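Local coordinates for protein iota-carrageenase (Alteromonas sp., PDB 1H80) that hydrolyses internal beta-1,4 linkages of iota-carrageenan, a sulfated galactan of red algal cell walls, with inversion of anomeric configuration, at residues 146-151 with 180-185; 192-197 with 205-210. All coordinates share one frame; numbering follows the deposited sequence. Where two conformers were deposited one is given.

Overall arrangement
Both contacts lie in the enzyme's right-handed parallel beta-helix. From the N terminus, strand 143-151 comes first; one turn of the helix later strand 177-185 settles beside it, and contact 1 closes a loop of 28 residues. Contact 1 closes before contact 2 begins, without nesting or crossing. Contact 2 spans a shorter excursion across the interior, from segment 192-197, which turns a corner at 193, to 205-210. Strand 202-210 then pairs with 177-185, so 143-151, 177-185 and 202-210 stack in order. The contacts, with centres about 9 Å apart, touch through the Glu-180 to Arg-205 salt bridge and through Gln-184, which packs on Gly-192 and Leu-193 and whose N probably donates to His-208 O.

Contact 1 (146-151 with 180-185); sequences SNFTID and ERIKQN
Ser-146 OG donates to Glu-180 OE2 over 3.0 Å, on the lone pair turned away from OE1, which a salt bridge ties to Arg-205. Glu-180 CG sits between the backbone N and carbonyl carbon (chi1 57°), 3.6 Å from Ser-146 CB. An alanine in place of Glu-180 would probably leave the Ser-146 hydroxyl without this acceptor and Arg-205 NH2 without this carboxylate partner. In one of two modelled conformers, the Arg-181 guanidinium stacks on the Asn-147 amide, planes 27° apart, and its NH2 donates to a water that gives Asn-147 OD1 a hydrogen bond of 2.8 Å; Asn-147 ND2 bonds the carbonyls of Gly-115 and Gly-117. The backbones run parallel and in register, as successive coils of a beta-helix do: Asn-147 N, Phe-148 N and Ile-150 N donate to the carbonyls of Glu-180, Arg-181 and Lys-183, and Phe-148 O and Ile-150 O receive Lys-183 N and Asn-185 N. Inside, Ile-182 lays CG1 over one face of the Phe-148 ring, 4.1 Å from its centroid, a CH-pi contact. Outside, Asn-185 ND2 meets Asp-151 OD1 at 3.0 Å, nearly in the amide plane, leaving Asp-151 OD2 to a salt bridge with Lys-125; Lys-183 NZ gives Asn-185 OD1 a weak bond.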
loop_
_atom_site.group_PDB
_atom_site.type_symbol
_atom_site.label_atom_id
_atom_site.label_comp_id
_atom_site.label_asym_id
_atom_site.label_seq_id
_atom_site.Cartn_x
_atom_site.Cartn_y
_atom_site.Cartn_z
ATOM N N SER A 146 8.032 -5.754 10.878
ATOM C CA SER A 146 6.919 -5.915 11.805
ATOM C C SER A 146 6.787 -4.963 12.975
ATOM O O SER A 146 7.777 -4.434 13.458
ATOM C CB SER A 146 7.047 -7.336 12.385
ATOM O OG SER A 146 6.199 -7.598 13.489
ATOM N N ASN A 147 5.546 -4.772 13.414
ATOM C CA ASN A 147 5.234 -4.026 14.621
ATOM C C ASN A 147 5.586 -2.566 14.900
ATOM O O ASN A 147 6.451 -2.273 15.736
ATOM C CB ASN A 147 5.766 -4.869 15.765
ATOM C CG ASN A 147 5.031 -4.645 17.056
ATOM O OD1 ASN A 147 3.887 -4.192 17.070
ATOM N ND2 ASN A 147 5.676 -5.007 18.164
ATOM N N PHE A 148 4.878 -1.657 14.247
ATOM C CA PHE A 148 5.069 -0.245 14.501
ATOM C C PHE A 148 3.895 0.527 13.951
ATOM O O PHE A 148 3.078 0.003 13.187
ATOM C CB PHE A 148 6.403 0.249 13.931
ATOM C CG PHE A 148 6.598 -0.033 12.472
ATOM C CD1 PHE A 148 6.186 0.887 11.515
ATOM C CD2 PHE A 148 7.237 -1.197 12.055
ATOM C CE1 PHE A 148 6.414 0.655 10.160
ATOM C CE2 PHE A 148 7.468 -1.442 10.700
ATOM C CZ PHE A 148 7.057 -0.512 9.751
ATOM N N THR A 149 3.788 1.764 14.409
ATOM C CA THR A 149 2.721 2.649 13.992
ATOM C C THR A 149 3.370 3.777 13.215
ATOM O O THR A 149 4.468 4.222 13.549
ATOM C CB THR A 149 1.981 3.234 15.211
ATOM O OG1 THR A 149 1.339 2.175 15.932
ATOM C CG2 THR A 149 0.938 4.253 14.771
ATOM N N ILE A 150 2.695 4.215 12.164
ATOM C CA ILE A 150 3.198 5.298 11.345
ATOM C C ILE A 150 2.227 6.458 11.457
ATOM O O ILE A 150 1.082 6.352 11.022
ATOM C CB ILE A 150 3.285 4.886 9.865
ATOM C CG1 ILE A 150 4.163 3.641 9.723
ATOM C CG2 ILE A 150 3.834 6.042 9.036
ATOM C CD1 ILE A 150 4.074 2.986 8.362
ATOM N N ASP A 151 2.670 7.547 12.076
ATOM C CA ASP A 151 1.843 8.740 12.194
ATOM C C ASP A 151 2.168 9.564 10.958
ATOM O O ASP A 151 3.136 10.326 10.930
ATOM C CB ASP A 151 2.192 9.526 13.458
ATOM C CG ASP A 151 1.308 9.166 14.635
ATOM O OD1 ASP A 151 0.599 8.138 14.570
ATOM O OD2 ASP A 151 1.327 9.914 15.631
ATOM N N GLU A 180 4.097 -7.333 8.663
ATOM C CA GLU A 180 2.963 -7.441 9.567
ATOM C C GLU A 180 2.914 -6.486 10.732
ATOM O O GLU A 180 3.897 -5.834 11.066
ATOM C CB GLU A 180 2.947 -8.843 10.169
ATOM C CG GLU A 180 4.264 -9.147 10.897
ATOM C CD GLU A 180 4.167 -10.274 11.907
ATOM O OE1 GLU A 180 3.454 -11.260 11.647
ATOM O OE2 GLU A 180 4.832 -10.177 12.964
ATOM N N ARG A 181 1.744 -6.432 11.359
ATOM C CA ARG A 181 1.511 -5.604 12.534
ATOM C C ARG A 181 1.929 -4.156 12.363
ATOM O O ARG A 181 2.811 -3.663 13.069
ATOM C CB ARG A 181 2.236 -6.209 13.736
ATOM C CG ARG A 181 1.812 -7.634 14.043
ATOM C CD ARG A 181 2.600 -8.195 15.208
ATOM N NE ARG A 181 2.340 -7.458 16.440
ATOM C CZ ARG A 181 3.058 -7.588 17.551
ATOM N NH1 ARG A 181 4.086 -8.424 17.584
ATOM N NH2 ARG A 181 2.745 -6.884 18.629
ATOM N N ILE A 182 1.284 -3.471 11.430
ATOM C CA ILE A 182 1.585 -2.077 11.189
ATOM C C ILE A 182 0.279 -1.312 11.109
ATOM O O ILE A 182 -0.700 -1.787 10.539
ATOM C CB ILE A 182 2.374 -1.883 9.880
ATOM C CG1 ILE A 182 3.693 -2.659 9.951
ATOM C CG2 ILE A 182 2.663 -0.399 9.664
ATOM C CD1 ILE A 182 4.456 -2.694 8.640
ATOM N N LYS A 183 0.267 -0.136 11.720
ATOM C CA LYS A 183 -0.903 0.725 11.707
ATOM C C LYS A 183 -0.428 2.059 11.175
ATOM O O LYS A 183 0.601 2.569 11.613
ATOM C CB LYS A 183 -1.458 0.907 13.124
ATOM C CG LYS A 183 -2.474 2.041 13.270
ATOM C CD LYS A 183 -3.707 1.819 12.411
ATOM C CE LYS A 183 -4.652 3.013 12.476
ATOM N NZ LYS A 183 -5.126 3.268 13.869
ATOM N N GLN A 184 -1.159 2.608 10.213
ATOM C CA GLN A 184 -0.811 3.903 9.653
ATOM C C GLN A 184 -1.950 4.874 9.902
ATOM O O GLN A 184 -3.108 4.574 9.609
ATOM C CB GLN A 184 -0.552 3.802 8.150
ATOM C CG GLN A 184 -0.126 5.126 7.526
ATOM C CD GLN A 184 0.458 4.954 6.141
ATOM O OE1 GLN A 184 1.050 3.923 5.835
ATOM N NE2 GLN A 184 0.315 5.973 5.302
ATOM N N ASN A 185 -1.618 6.031 10.462
ATOM C CA ASN A 185 -2.626 7.047 10.730
ATOM C C ASN A 185 -2.496 8.207 9.761
ATOM O O ASN A 185 -1.395 8.575 9.352
ATOM C CB ASN A 185 -2.488 7.588 12.155
ATOM C CG ASN A 185 -2.748 6.535 13.206
ATOM O OD1 ASN A 185 -3.799 5.898 13.215
ATOM N ND2 ASN A 185 -1.791 6.348 14.105
HETATM O O HOH W 1 1.714 -4.459 18.857
#

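Contact 2 (192-197 with 205-210)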
loop_
_atom_site.group_PDB
_atom_site.type_symbol
_atom_site.label_atom_id
_atom_site.label_comp_id
_atom_site.label_asym_id
_atom_site.label_seq_id
_atom_site.Cartn_x
_atom_site.Cartn_y
_atom_site.Cartn_z
ATOM N N GLY A 192 -1.266 5.105 1.161
ATOM C CA GLY A 192 -1.661 4.220 2.234
ATOM C C GLY A 192 -0.476 3.462 2.790
ATOM O O GLY A 192 0.666 3.901 2.688
ATOM N N LEU A 193 -0.746 2.291 3.344
ATOM C CA LEU A 193 0.297 1.503 3.975
ATOM C C LEU A 193 1.224 0.737 3.035
ATOM O O LEU A 193 2.433 0.973 3.025
ATOM C CB LEU A 193 -0.356 0.560 4.987
ATOM C CG LEU A 193 0.530 -0.261 5.919
ATOM C CD1 LEU A 193 1.661 0.579 6.485
ATOM C CD2 LEU A 193 -0.353 -0.809 7.036
ATOM N N ILE A 194 0.660 -0.166 2.242
ATOM C CA ILE A 194 1.450 -0.971 1.317
ATOM C C ILE A 194 1.074 -0.757 -0.139
ATOM O O ILE A 194 -0.100 -0.638 -0.468
ATOM C CB ILE A 194 1.222 -2.490 1.532
ATOM C CG1 ILE A 194 1.325 -2.853 3.012
ATOM C CG2 ILE A 194 2.210 -3.289 0.684
ATOM C CD1 ILE A 194 2.683 -2.609 3.617
ATOM N N GLN A 195 2.073 -0.685 -1.007
ATOM C CA GLN A 195 1.788 -0.664 -2.434
ATOM C C GLN A 195 2.758 -1.692 -2.990
ATOM O O GLN A 195 3.959 -1.627 -2.726
ATOM C CB GLN A 195 2.006 0.688 -3.112
ATOM C CG GLN A 195 1.654 0.554 -4.600
ATOM C CD GLN A 195 1.191 1.831 -5.266
ATOM O OE1 GLN A 195 0.846 1.826 -6.453
ATOM N NE2 GLN A 195 1.179 2.925 -4.523
ATOM N N THR A 196 2.226 -2.652 -3.741
ATOM C CA THR A 196 3.040 -3.723 -4.303
ATOM C C THR A 196 3.239 -3.603 -5.804
ATOM O O THR A 196 2.285 -3.385 -6.545
ATOM C CB THR A 196 2.401 -5.093 -4.045
ATOM O OG1 THR A 196 1.171 -5.193 -4.778
ATOM C CG2 THR A 196 2.114 -5.273 -2.563
ATOM N N TYR A 197 4.480 -3.772 -6.243
ATOM C CA TYR A 197 4.813 -3.704 -7.662
ATOM C C TYR A 197 5.354 -5.053 -8.123
ATOM O O TYR A 197 4.864 -5.638 -9.089
ATOM C CB TYR A 197 5.854 -2.614 -7.885
ATOM C CG TYR A 197 5.368 -1.253 -7.456
ATOM C CD1 TYR A 197 4.463 -0.538 -8.238
ATOM C CD2 TYR A 197 5.797 -0.687 -6.257
ATOM C CE1 TYR A 197 3.997 0.711 -7.835
ATOM C CE2 TYR A 197 5.335 0.557 -5.840
ATOM C CZ TYR A 197 4.437 1.251 -6.635
ATOM O OH TYR A 197 3.988 2.484 -6.223
ATOM N N ARG A 205 0.146 -9.300 6.933
ATOM C CA ARG A 205 -0.756 -9.647 8.024
ATOM C C ARG A 205 -0.925 -8.564 9.079
ATOM O O ARG A 205 0.035 -7.910 9.470
ATOM C CB ARG A 205 -0.248 -10.940 8.673
ATOM C CG ARG A 205 -1.033 -11.446 9.871
ATOM C CD ARG A 205 -0.514 -12.829 10.286
ATOM N NE ARG A 205 0.902 -12.811 10.649
ATOM C CZ ARG A 205 1.673 -13.896 10.711
ATOM N NH1 ARG A 205 1.168 -15.088 10.429
ATOM N NH2 ARG A 205 2.945 -13.792 11.065
ATOM N N ASN A 206 -2.164 -8.389 9.532
ATOM C CA ASN A 206 -2.487 -7.408 10.559
ATOM C C ASN A 206 -1.979 -6.030 10.170
ATOM O O ASN A 206 -1.098 -5.461 10.817
ATOM C CB ASN A 206 -1.882 -7.829 11.900
ATOM C CG ASN A 206 -2.455 -7.048 13.064
ATOM O OD1 ASN A 206 -3.198 -6.084 12.874
ATOM N ND2 ASN A 206 -2.110 -7.458 14.280
ATOM N N LEU A 207 -2.553 -5.505 9.094
ATOM C CA LEU A 207 -2.190 -4.192 8.578
ATOM C C LEU A 207 -3.441 -3.333 8.606
ATOM O O LEU A 207 -4.520 -3.796 8.245
ATOM C CB LEU A 207 -1.675 -4.323 7.147
ATOM C CG LEU A 207 -0.474 -5.251 6.973
ATOM C CD1 LEU A 207 -0.118 -5.334 5.494
ATOM C CD2 LEU A 207 0.714 -4.739 7.787
ATOM N N HIS A 208 -3.300 -2.090 9.046
ATOM C CA HIS A 208 -4.442 -1.193 9.135
ATOM C C HIS A 208 -4.015 0.201 8.706
ATOM O O HIS A 208 -3.025 0.733 9.204
ATOM C CB HIS A 208 -4.949 -1.175 10.580
ATOM C CG HIS A 208 -6.120 -0.272 10.814
ATOM N ND1 HIS A 208 -6.678 -0.096 12.062
ATOM C CD2 HIS A 208 -6.844 0.498 9.967
ATOM C CE1 HIS A 208 -7.693 0.745 11.975
ATOM N NE2 HIS A 208 -7.814 1.121 10.714
ATOM N N SER A 209 -4.745 0.778 7.761
ATOM C CA SER A 209 -4.437 2.122 7.307
ATOM C C SER A 209 -5.659 3.008 7.456
ATOM O O SER A 209 -6.765 2.615 7.092
ATOM C CB SER A 209 -3.989 2.121 5.841
ATOM O OG SER A 209 -3.732 3.446 5.402
ATOM N N GLU A 210 -5.450 4.189 8.027
ATOM C CA GLU A 210 -6.510 5.170 8.187
ATOM C C GLU A 210 -6.282 6.114 7.014
ATOM O O GLU A 210 -5.313 6.872 7.003
ATOM C CB GLU A 210 -6.356 5.926 9.502
ATOM C CG GLU A 210 -7.368 7.048 9.666
ATOM C CD GLU A 210 -7.097 7.897 10.887
ATOM O OE1 GLU A 210 -6.024 8.538 10.947
ATOM O OE2 GLU A 210 -7.960 7.922 11.791
#
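Leu-193 and Leu-207 cross at about a right angle, CD2 of Leu-193 lying 3.8 Å from CB of Leu-207. Leu-193 CG is anti to the backbone N (chi1 -172°), and from it the same CD2 also rests on the carbonyl O of His-208. Ile-194 meets the far end of Leu-207, its CG1 3.8 Å from CD1, again crosswise. Two residues on from Leu-207, Ser-209 sets CB 4.0 Å from CB of Leu-193, and its OG lies 3.9 Å from CA of Gly-192. No hydrogen bond joins the segments; the Ser-209 hydroxyl bonds instead to the carbonyl of Gly-211. One shell out, the backbone of 192-197 is held by neighbouring coils: Leu-193 bonds to Ile-160 and Ile-213, and Ile-194 to Ala-214 and Arg-216. Strand 202-210 pairs with 177-185 and 231-243, His-208 O probably accepting from Gln-184 N. Ile-182 and Gln-184 pack against Leu-193, and Ile-179 against Ile-194. His-208 points away from Leu-193, and its NE2 bonds to Ser-243 OG. Two chain segments that turn corners at 193 and 206, meeting through inward side chains while their backbone bonds run to neighbouring coils, contribute to the mainly apolar, stacked interior typical of a parallel beta-helix.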